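Local structure of RIM-binding protein, isoform F (Drosophila melanogaster, 6Q9M) at residues 19-24 with 66-70. The protein is a presynaptic active-zone protein that couples synaptic vesicle recruitment to release sites, its central fibronectin type III array probably serving as a protein-binding scaffold. Residues are numbered along the deposited sequence.
Sequences QLNKSV and GVDST
Strands 12-20 and 23-29 are joined by a tight hairpin, closed by Leu20 N donating to Ser23 O (2.8 Å), with Asn21 and Lys22 (phi/psi -61/-46 and -130/33) at its tip. The tip lies against the irregular loop 66-70, Asn21 facing Ser69 and Lys22 facing Asp68 (CA-CA 5.3 and 4.5 Å). Both turn carbonyls are engaged: Lys22 O accepts an almost linear bond from Val67 N (2.9 Å), Asn21 O a weak one from Ser69 N (3.0 Å). Val67 O receives a CA-H...O contact from Lys22 CA (3.2 Å). This is one end of a fibronectin type III sandwich, where the hairpin of one sheet meets the loop crossing from strand 61-65 to strand 73-81 of the other. Gly66 enters that loop at positive phi (55/52). Val67 (chi1 t) turns inward, its CG2 4.5 Å from Val24 CG2, beside His73. Asp68 (chi1 t) makes an Asx turn, OD1 accepting from Thr70 N (2.9 Å) and weakly from Thr70 OG1 (3.0 Å); OD2 salt-bridges Arg71.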
ATOM      1  N   GLN A  19      27.112 -13.038  -0.029  1.00 68.89           N
ATOM      2  CA  GLN A  19      26.368 -13.560   1.109  1.00 71.15           C
ATOM      3  C   GLN A  19      27.290 -14.453   1.924  1.00 69.31           C
ATOM      4  O   GLN A  19      27.888 -15.391   1.386  1.00 72.91           O
ATOM      5  CB  GLN A  19      25.116 -14.332   0.669  1.00 76.82           C
ATOM      6  CG  GLN A  19      24.358 -14.978   1.826  1.00 80.09           C
ATOM      7  CD  GLN A  19      22.856 -14.767   1.739  1.00 80.22           C
ATOM      8  OE1 GLN A  19      22.260 -14.880   0.664  1.00 83.35           O
ATOM      9  NE2 GLN A  19      22.236 -14.450   2.871  1.00 75.07           N
ATOM     10  N   LEU A  20      27.411 -14.152   3.212  1.00 69.61           N
ATOM     11  CA  LEU A  20      28.200 -14.930   4.162  1.00 78.66           C
ATOM     12  C   LEU A  20      27.259 -15.495   5.221  1.00 84.46           C
ATOM     13  O   LEU A  20      26.054 -15.250   5.201  1.00 84.62           O
ATOM     14  CB  LEU A  20      29.310 -14.086   4.797  1.00 78.44           C
ATOM     15  CG  LEU A  20      30.207 -13.311   3.828  1.00 79.31           C
ATOM     16  CD1 LEU A  20      31.117 -12.385   4.607  1.00 81.52           C
ATOM     17  CD2 LEU A  20      31.030 -14.261   2.977  1.00 83.93           C
ATOM     18  N   ASN A  21      27.807 -16.284   6.146  1.00 90.15           N
ATOM     19  CA  ASN A  21      26.954 -17.111   6.992  1.00 92.46           C
ATOM     20  C   ASN A  21      26.004 -16.263   7.822  1.00 83.79           C
ATOM     21  O   ASN A  21      24.807 -16.556   7.889  1.00 80.38           O
ATOM     22  CB  ASN A  21      27.801 -17.986   7.895  1.00105.89           C
ATOM     23  CG  ASN A  21      26.975 -18.997   8.670  1.00121.21           C
ATOM     24  OD1 ASN A  21      25.925 -19.438   8.204  1.00125.53           O
ATOM     25  ND2 ASN A  21      27.437 -19.362   9.861  1.00129.35           N
ATOM     26  N   LYS A  22      26.505 -15.186   8.443  1.00 78.65           N
ATOM     27  CA  LYS A  22      25.625 -14.280   9.168  1.00 78.85           C
ATOM     28  C   LYS A  22      25.839 -12.821   8.779  1.00 72.18           C
ATOM     29  O   LYS A  22      25.655 -11.906   9.600  1.00 76.20           O
ATOM     30  CB  LYS A  22      25.737 -14.449  10.673  1.00 95.28           C
ATOM     31  CG  LYS A  22      27.067 -14.860  11.269  1.00115.92           C
ATOM     32  CD  LYS A  22      28.062 -13.762  11.398  1.00119.04           C
ATOM     33  CE  LYS A  22      29.403 -14.260  11.935  1.00115.30           C
ATOM     34  NZ  LYS A  22      30.453 -13.248  11.875  1.00109.78           N
ATOM     35  N   SER A  23      26.197 -12.570   7.519  1.00 66.61           N
ATOM     36  CA  SER A  23      26.390 -11.204   7.043  1.00 63.07           C
ATOM     37  C   SER A  23      26.199 -11.173   5.531  1.00 67.41           C
ATOM     38  O   SER A  23      26.230 -12.216   4.862  1.00 72.07           O
ATOM     39  CB  SER A  23      27.780 -10.677   7.424  1.00 64.91           C
ATOM     40  OG  SER A  23      28.818 -11.498   6.910  1.00 71.34           O
ATOM     41  N   VAL A  24      25.943  -9.968   5.006  1.00 57.10           N
ATOM     42  CA  VAL A  24      25.773  -9.750   3.567  1.00 59.11           C
ATOM     43  C   VAL A  24      26.450  -8.444   3.180  1.00 59.84           C
ATOM     44  O   VAL A  24      26.462  -7.484   3.957  1.00 63.51           O
ATOM     45  CB  VAL A  24      24.288  -9.737   3.120  1.00 60.41           C
ATOM     46  CG1 VAL A  24      23.649 -11.106   3.233  1.00 59.80           C
ATOM     47  CG2 VAL A  24      23.494  -8.682   3.887  1.00 51.61           C
ATOM     48  N   GLY A  66      24.901  -9.510  11.507  1.00 76.74           N
ATOM     49  CA  GLY A  66      23.713 -10.086  12.108  1.00 66.04           C
ATOM     50  C   GLY A  66      22.592 -10.330  11.116  1.00 73.27           C
ATOM     51  O   GLY A  66      21.465  -9.871  11.333  1.00 80.95           O
ATOM     52  N   VAL A  67      22.875 -11.020  10.010  1.00 71.49           N
ATOM     53  CA  VAL A  67      21.850 -11.379   9.029  1.00 72.96           C
ATOM     54  C   VAL A  67      22.003 -12.865   8.738  1.00 79.63           C
ATOM     55  O   VAL A  67      22.879 -13.268   7.962  1.00 71.72           O
ATOM     56  CB  VAL A  67      21.953 -10.555   7.743  1.00 68.67           C
ATOM     57  CG1 VAL A  67      20.760 -10.833   6.837  1.00 67.07           C
ATOM     58  CG2 VAL A  67      22.038  -9.088   8.073  1.00 68.79           C
ATOM     59  N   ASP A  68      21.119 -13.678   9.321  1.00 87.57           N
ATOM     60  CA  ASP A  68      21.233 -15.128   9.237  1.00 87.86           C
ATOM     61  C   ASP A  68      21.032 -15.601   7.800  1.00 82.13           C
ATOM     62  O   ASP A  68      20.136 -15.133   7.090  1.00 74.39           O
ATOM     63  CB  ASP A  68      20.208 -15.783  10.165  1.00 96.64           C
ATOM     64  CG  ASP A  68      20.527 -17.234  10.468  1.00106.08           C
ATOM     65  OD1 ASP A  68      21.015 -17.950   9.569  1.00108.28           O
ATOM     66  OD2 ASP A  68      20.284 -17.659  11.616  1.00112.09           O
ATOM     67  N   SER A  69      21.878 -16.538   7.372  1.00 83.77           N
ATOM     68  CA  SER A  69      21.791 -17.068   6.015  1.00 92.27           C
ATOM     69  C   SER A  69      20.617 -18.029   5.849  1.00 90.91           C
ATOM     70  O   SER A  69      20.008 -18.074   4.774  1.00 84.46           O
ATOM     71  CB  SER A  69      23.100 -17.766   5.641  1.00106.85           C
ATOM     72  OG  SER A  69      23.168 -18.028   4.251  1.00114.00           O
ATOM     73  N   THR A  70      20.281 -18.792   6.898  1.00 89.56           N
ATOM     74  CA  THR A  70      19.248 -19.821   6.784  1.00 99.31           C
ATOM     75  C   THR A  70      17.864 -19.224   6.531  1.00104.50           C
ATOM     76  O   THR A  70      17.035 -19.866   5.877  1.00112.96           O
ATOM     77  CB  THR A  70      19.228 -20.703   8.037  1.00107.49           C
ATOM     78  OG1 THR A  70      18.776 -19.941   9.165  1.00 98.85           O
ATOM     79  CG2 THR A  70      20.621 -21.271   8.325  1.00 84.45           C
TER